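Uncharacterized protein (Bacteroides eggerthii, PDB 4FTD) is of unknown function but carries a six-bladed beta-propeller and an immunoglobulin-like part, and may act in carbohydrate metabolism. Local coordinates at residues A[220-223]-A[224-227]; A[263-266]-A[267-271]; A[281-284]-A[285-288]. All coordinates share one frame; numbering follows the deposited sequence.

Interaction 1 of 3, residues A[220-223]-A[224-227]; sequences WETP and TSNP
With OG1 of T222 set between its own backbone N and carbonyl carbon (chi1 76°) and OG of S225 lying beside its own N (chi1 -60°), the two hydroxyls face each other across a tight turn and share a hydrogen bond, T222 OG1 to S225 OG, of 2.7 Å. The same two residues close the turn through the backbone: S225 N donates to T222 O at 3.0 Å, nearly straight (163°) but from above the carbonyl plane. T222 to S225 is a type I beta turn with P223 and T224 at its corners, in the loop joining strands 215-220 and 228-233 of one propeller blade. The indole of W220 carries P227 over one face: CA sits over the five-membered ring as a CH-pi contact, 4.0 Å from the centroid, while CB leans on the six-membered ring near CZ2. S225 O lies at the indole edge, 3.3 Å from CD1, and NE1 is hydrogen-bonded to D181 O. Replacing W220 by an alanine is likely to leave P227 without the surface it packs on and D181 O without that donor. Two waters bridge the loop backbone: one links E221 N to N226 O, and the other donates to both P223 O, at 2.7 Å, and S225 O, at 2.8 Å.

Interaction 2 of 3, residues A[263-266]-A[267-271]; sequences FGDN and AATEF
D265 and T269 meet where the hairpin of strands 259-264 and 270-277 reverses, and the carboxylate of D265 is taken up by three donors from T269 and E270. OD1 accepts two backbone N-H groups: T269 N at 2.7 Å on its syn lone pair, with a bent N-H...O angle of 135°, and E270 N at 2.9 Å, straighter but from above the carboxylate plane. OD2 takes the hydroxyl proton of T269 OG1 at 2.5 Å, on the syn side and somewhat out of plane, the two side chains crossing at about a right angle. A chi1 of 70° turns the D265 carboxylate back over the turn, where these amides meet it.

The backbone of D265 is equally engaged. Its N donates to E270 O at 3.1 Å, and its O accepts from A268 N at 3.0 Å, closing the type I beta turn D265-A268. Beyond it, G264 and F271 form an antiparallel non-hydrogen-bonded pair, in which CD2 of the F271 ring comes within 3.4 Å of G264 N; that N-H is itself bonded to N248 OD1. The ring lies close to the place where a side chain of G264 would stand.

E270 folds back alongside D265, leaving D265 OD2 and E270 OE2 4.2 Å apart. E270 OE2 has its own donors, H245 NE2 and G242 N, and N266 ND2 bonds to D247 OD2. With three donors on one acid and two on the other, the negative charge of this buried pair is probably stabilised, which may let both carboxylates stay ionised despite their closeness.

Interaction 3 of 3, residues A[281-284]-A[285-288]; sequences TVDI and GNIK
D283, I284 and G285 make up most of this contact, a short turn that the side chain and carbonyl of D283 close onto N286. I284 and G285 form its bend, with CB and CG1 of I284 lying against G285 N. The carboxylate of D283, its CG anti to the backbone N (chi1 -175°), reaches along the turn: OD1 rests 3.2 Å from G285 N, and OD2 accepts from N286 ND2 at 2.8 Å. That bond is almost straight, 176° at the hydrogen, and OD2 lies in the amide plane of N286; the donor comes from above the carboxylate plane, and the two flat groups stand 83° apart. In addition, N286 N donates to D283 O at 3.0 Å, so N286 is gripped by the same residue at its main-chain and side-chain nitrogens.

This turn interrupts strand 281-291, an edge strand of its four-stranded propeller blade, which pairs with strand 270-277. An inverse gamma turn centred on D283 runs into a brief 3-10 turn at I284 and G285 before the strand resumes. D283 and N286 both touch P275 of that neighbouring strand.

I284 shows its carbonyl rather than its side chain to I287: CG1 of I287 lies 3.8 Å from I284 O, and CD1 of I287 comes near I284 CA. The carbonyl also accepts from a water at 2.6 Å, which makes a second, weak bond to I287 O. I287 also packs on I233 of strand 228-233, in the neighbouring blade. The amide oxygen of N286 receives a weak hydrogen bond from K288 NZ at 3.4 Å.

Interactions 2 and 3 belong to one four-stranded blade. The hairpin turn of interaction 2 leads into strand 270-277, whose partner, strand 281-291, is interrupted by interaction 3. Their centres are 17 Å apart and their nearest atoms about 4 Å, without touching. Interaction 1 lies in the loop between strands 215-220 and 228-233 of the preceding blade, its centre 23 Å from that of interaction 3 and 30 Å from that of interaction 2. The blades meet between them: V282 of interaction 3 packs on I230 and A231 of strand 228-233, which follows interaction 1, and F263 of interaction 2 stacks edge-to-face with F215.

Interaction 1 of 3, residues A[220-223]-A[224-227]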
loop_
_atom_site.group_PDB
_atom_site.type_symbol
_atom_site.label_atom_id
_atom_site.label_comp_id
_atom_site.label_asym_id
_atom_site.label_seq_id
_atom_site.Cartn_x
_atom_site.Cartn_y
_atom_site.Cartn_z
ATOM N N TRP A 220 23.047 -11.627 1.443
ATOM C CA TRP A 220 23.573 -11.276 2.745
ATOM C C TRP A 220 22.573 -11.735 3.783
ATOM O O TRP A 220 21.406 -11.290 3.775
ATOM C CB TRP A 220 23.725 -9.749 2.882
ATOM C CG TRP A 220 24.896 -9.208 2.159
ATOM C CD1 TRP A 220 26.097 -8.827 2.705
ATOM C CD2 TRP A 220 24.977 -8.928 0.769
ATOM N NE1 TRP A 220 26.942 -8.385 1.723
ATOM C CE2 TRP A 220 26.269 -8.413 0.522
ATOM C CE3 TRP A 220 24.093 -9.096 -0.313
ATOM C CZ2 TRP A 220 26.689 -8.047 -0.751
ATOM C CZ3 TRP A 220 24.518 -8.715 -1.574
ATOM C CH2 TRP A 220 25.795 -8.204 -1.782
ATOM N N GLU A 221 23.008 -12.618 4.662
ATOM C CA GLU A 221 22.146 -13.145 5.728
ATOM C C GLU A 221 21.681 -12.023 6.645
ATOM O O GLU A 221 20.503 -11.912 6.980
ATOM C CB GLU A 221 22.938 -14.192 6.539
ATOM C CG GLU A 221 22.200 -14.851 7.699
ATOM C CD GLU A 221 21.159 -15.878 7.283
ATOM O OE1 GLU A 221 21.325 -16.573 6.240
ATOM O OE2 GLU A 221 20.166 -16.016 8.032
ATOM N N THR A 222 22.640 -11.201 7.048
ATOM C CA THR A 222 22.417 -10.032 7.867
ATOM C C THR A 222 23.224 -8.870 7.253
ATOM O O THR A 222 24.136 -9.103 6.464
ATOM C CB THR A 222 22.971 -10.224 9.316
ATOM O OG1 THR A 222 24.398 -10.091 9.300
ATOM C CG2 THR A 222 22.595 -11.583 9.934
ATOM N N PRO A 223 22.964 -7.630 7.689
ATOM C CA PRO A 223 23.692 -6.462 7.180
ATOM C C PRO A 223 25.194 -6.472 7.324
ATOM O O PRO A 223 25.872 -5.831 6.535
ATOM C CB PRO A 223 23.126 -5.321 8.022
ATOM C CG PRO A 223 21.703 -5.740 8.261
ATOM C CD PRO A 223 21.803 -7.218 8.510
ATOM N N THR A 224 25.713 -7.183 8.323
ATOM C CA THR A 224 27.153 -7.233 8.583
ATOM C C THR A 224 27.783 -8.536 8.051
ATOM O O THR A 224 28.955 -8.765 8.253
ATOM C CB THR A 224 27.436 -7.044 10.104
ATOM O OG1 THR A 224 26.688 -7.999 10.844
ATOM C CG2 THR A 224 27.025 -5.644 10.597
ATOM N N SER A 225 27.025 -9.359 7.321
ATOM C CA SER A 225 27.524 -10.677 6.834
ATOM C C SER A 225 28.462 -10.515 5.645
ATOM O O SER A 225 28.406 -9.521 4.956
ATOM C CB SER A 225 26.339 -11.540 6.363
ATOM O OG SER A 225 25.438 -11.763 7.427
ATOM N N ASN A 226 29.280 -11.530 5.390
ATOM C CA ASN A 226 29.998 -11.642 4.127
ATOM C C ASN A 226 28.964 -11.906 3.049
ATOM O O ASN A 226 27.952 -12.575 3.320
ATOM C CB ASN A 226 30.971 -12.815 4.103
ATOM C CG ASN A 226 31.990 -12.763 5.231
ATOM O OD1 ASN A 226 32.435 -11.712 5.640
ATOM N ND2 ASN A 226 32.357 -13.915 5.725
ATOM N N PRO A 227 29.205 -11.418 1.829
ATOM C CA PRO A 227 28.320 -11.708 0.732
ATOM C C PRO A 227 28.436 -13.211 0.341
ATOM O O PRO A 227 29.515 -13.753 0.446
ATOM C CB PRO A 227 28.891 -10.835 -0.396
ATOM C CG PRO A 227 30.357 -10.734 -0.088
ATOM C CD PRO A 227 30.374 -10.623 1.399
HETATM O O HOH W 1 25.465 -13.896 3.947
HETATM O O HOH W 2 27.897 -6.810 5.023
#

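Interaction 2 of 3, residues A[263-266]-A[267-271]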
loop_
_atom_site.group_PDB
_atom_site.type_symbol
_atom_site.label_atom_id
_atom_site.label_comp_id
_atom_site.label_asym_id
_atom_site.label_seq_id
_atom_site.Cartn_x
_atom_site.Cartn_y
_atom_site.Cartn_z
ATOM N N PHE A 263 13.107 -11.851 -14.175
ATOM C CA PHE A 263 14.042 -10.901 -14.773
ATOM C C PHE A 263 13.677 -10.698 -16.227
ATOM O O PHE A 263 13.873 -11.598 -17.054
ATOM C CB PHE A 263 15.451 -11.413 -14.712
ATOM C CG PHE A 263 16.038 -11.569 -13.332
ATOM C CD1 PHE A 263 16.454 -10.483 -12.591
ATOM C CD2 PHE A 263 16.255 -12.840 -12.826
ATOM C CE1 PHE A 263 17.115 -10.668 -11.378
ATOM C CE2 PHE A 263 16.908 -13.045 -11.659
ATOM C CZ PHE A 263 17.353 -11.970 -10.927
ATOM N N GLY A 264 13.145 -9.538 -16.563
ATOM C CA GLY A 264 12.799 -9.275 -17.989
ATOM C C GLY A 264 14.006 -8.848 -18.807
ATOM O O GLY A 264 14.828 -8.093 -18.328
ATOM N N ASP A 265 14.103 -9.282 -20.050
ATOM C CA ASP A 265 15.227 -8.863 -20.894
ATOM C C ASP A 265 15.027 -7.404 -21.297
ATOM O O ASP A 265 13.887 -6.873 -21.261
ATOM C CB ASP A 265 15.517 -9.798 -22.082
ATOM C CG ASP A 265 14.468 -9.782 -23.181
ATOM O OD1 ASP A 265 13.294 -9.574 -22.896
ATOM O OD2 ASP A 265 14.815 -10.063 -24.356
ATOM N N ASN A 266 16.136 -6.764 -21.677
ATOM C CA ASN A 266 16.103 -5.359 -22.032
ATOM C C ASN A 266 15.151 -5.132 -23.224
ATOM O O ASN A 266 14.373 -4.181 -23.198
ATOM C CB ASN A 266 17.496 -4.840 -22.341
ATOM C CG ASN A 266 17.479 -3.378 -22.686
ATOM O OD1 ASN A 266 17.330 -3.022 -23.831
ATOM N ND2 ASN A 266 17.600 -2.538 -21.695
ATOM N N ALA A 267 15.157 -6.046 -24.188
ATOM C CA ALA A 267 14.311 -5.926 -25.402
ATOM C C ALA A 267 12.823 -6.238 -25.136
ATOM O O ALA A 267 12.002 -6.084 -26.003
ATOM C CB ALA A 267 14.886 -6.787 -26.549
ATOM N N ALA A 268 12.486 -6.717 -23.944
ATOM C CA ALA A 268 11.097 -7.066 -23.563
ATOM C C ALA A 268 10.538 -8.191 -24.455
ATOM O O ALA A 268 9.402 -8.118 -24.934
ATOM C CB ALA A 268 10.185 -5.824 -23.588
ATOM N N THR A 269 11.366 -9.198 -24.726
ATOM C CA THR A 269 10.920 -10.411 -25.435
ATOM C C THR A 269 10.533 -11.505 -24.443
ATOM O O THR A 269 9.741 -12.379 -24.772
ATOM C CB THR A 269 11.965 -10.991 -26.401
ATOM O OG1 THR A 269 13.112 -11.400 -25.652
ATOM C CG2 THR A 269 12.352 -9.967 -27.518
ATOM N N GLU A 270 11.104 -11.494 -23.244
ATOM C CA GLU A 270 10.833 -12.555 -22.288
ATOM C C GLU A 270 11.149 -12.156 -20.881
ATOM O O GLU A 270 11.693 -11.093 -20.641
ATOM C CB GLU A 270 11.678 -13.814 -22.668
ATOM C CG GLU A 270 13.185 -13.603 -23.009
ATOM C CD GLU A 270 14.141 -13.564 -21.806
ATOM O OE1 GLU A 270 13.672 -13.650 -20.657
ATOM O OE2 GLU A 270 15.394 -13.457 -21.989
ATOM N N PHE A 271 10.807 -13.056 -19.966
ATOM C CA PHE A 271 11.267 -13.070 -18.596
ATOM C C PHE A 271 11.975 -14.388 -18.351
ATOM O O PHE A 271 11.544 -15.418 -18.826
ATOM C CB PHE A 271 10.097 -13.016 -17.622
ATOM C CG PHE A 271 9.500 -11.661 -17.444
ATOM C CD1 PHE A 271 8.407 -11.279 -18.176
ATOM C CD2 PHE A 271 10.021 -10.780 -16.527
ATOM C CE1 PHE A 271 7.854 -10.039 -18.012
ATOM C CE2 PHE A 271 9.470 -9.540 -16.355
ATOM C CZ PHE A 271 8.381 -9.167 -17.095
#

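Interaction 3 of 3, residues A[281-284]-A[285-288]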
loop_
_atom_site.group_PDB
_atom_site.type_symbol
_atom_site.label_atom_id
_atom_site.label_comp_id
_atom_site.label_asym_id
_atom_site.label_seq_id
_atom_site.Cartn_x
_atom_site.Cartn_y
_atom_site.Cartn_z
ATOM N N THR A 281 19.029 -21.143 -2.274
ATOM C CA THR A 281 19.306 -22.159 -3.286
ATOM C C THR A 281 18.558 -21.819 -4.567
ATOM O O THR A 281 17.338 -21.892 -4.584
ATOM C CB THR A 281 18.862 -23.559 -2.804
ATOM O OG1 THR A 281 19.525 -23.840 -1.573
ATOM C CG2 THR A 281 19.227 -24.651 -3.791
ATOM N N VAL A 282 19.293 -21.463 -5.624
ATOM C CA VAL A 282 18.730 -21.104 -6.928
ATOM C C VAL A 282 18.765 -22.385 -7.805
ATOM O O VAL A 282 19.827 -22.907 -8.095
ATOM C CB VAL A 282 19.496 -19.930 -7.549
ATOM C CG1 VAL A 282 19.054 -19.625 -8.972
ATOM C CG2 VAL A 282 19.328 -18.682 -6.675
ATOM N N ASP A 283 17.599 -22.877 -8.216
ATOM C CA ASP A 283 17.489 -24.074 -9.077
ATOM C C ASP A 283 17.747 -23.775 -10.575
ATOM O O ASP A 283 16.806 -23.499 -11.343
ATOM C CB ASP A 283 16.105 -24.723 -8.873
ATOM C CG ASP A 283 15.943 -26.040 -9.620
ATOM O OD1 ASP A 283 16.870 -26.431 -10.386
ATOM O OD2 ASP A 283 14.877 -26.675 -9.448
ATOM N N ILE A 284 19.017 -23.864 -10.984
ATOM C CA ILE A 284 19.444 -23.575 -12.371
ATOM C C ILE A 284 18.838 -24.490 -13.421
ATOM O O ILE A 284 18.572 -24.051 -14.522
ATOM C CB ILE A 284 20.984 -23.454 -12.538
ATOM C CG1 ILE A 284 21.730 -24.746 -12.142
ATOM C CG2 ILE A 284 21.459 -22.239 -11.764
ATOM C CD1 ILE A 284 23.252 -24.665 -12.215
ATOM N N GLY A 285 18.552 -25.737 -13.061
ATOM C CA GLY A 285 17.870 -26.659 -13.965
ATOM C C GLY A 285 16.399 -26.347 -14.213
ATOM O O GLY A 285 15.816 -26.913 -15.123
ATOM N N ASN A 286 15.781 -25.470 -13.422
ATOM C CA ASN A 286 14.376 -25.114 -13.644
ATOM C C ASN A 286 14.098 -23.657 -13.959
ATOM O O ASN A 286 12.966 -23.190 -13.767
ATOM C CB ASN A 286 13.503 -25.622 -12.497
ATOM C CG ASN A 286 13.223 -27.078 -12.629
ATOM O OD1 ASN A 286 12.694 -27.510 -13.651
ATOM N ND2 ASN A 286 13.595 -27.853 -11.630
ATOM N N ILE A 287 15.107 -22.952 -14.465
ATOM C CA ILE A 287 14.872 -21.603 -14.972
ATOM C C ILE A 287 13.991 -21.769 -16.192
ATOM O O ILE A 287 14.284 -22.595 -17.032
ATOM C CB ILE A 287 16.161 -20.875 -15.378
ATOM C CG1 ILE A 287 17.006 -20.608 -14.116
ATOM C CG2 ILE A 287 15.811 -19.593 -16.151
ATOM C CD1 ILE A 287 18.409 -20.130 -14.380
ATOM N N LYS A 288 12.913 -21.009 -16.236
ATOM C CA LYS A 288 11.989 -21.008 -17.359
ATOM C C LYS A 288 12.065 -19.667 -18.094
ATOM O O LYS A 288 12.265 -18.610 -17.479
ATOM C CB LYS A 288 10.542 -21.208 -16.898
ATOM C CG LYS A 288 10.219 -22.451 -16.090
ATOM C CD LYS A 288 10.480 -23.765 -16.804
ATOM C CE LYS A 288 9.999 -24.930 -15.937
ATOM N NZ LYS A 288 10.857 -26.132 -16.121
HETATM O O HOH W 3 17.240 -24.240 -16.749
#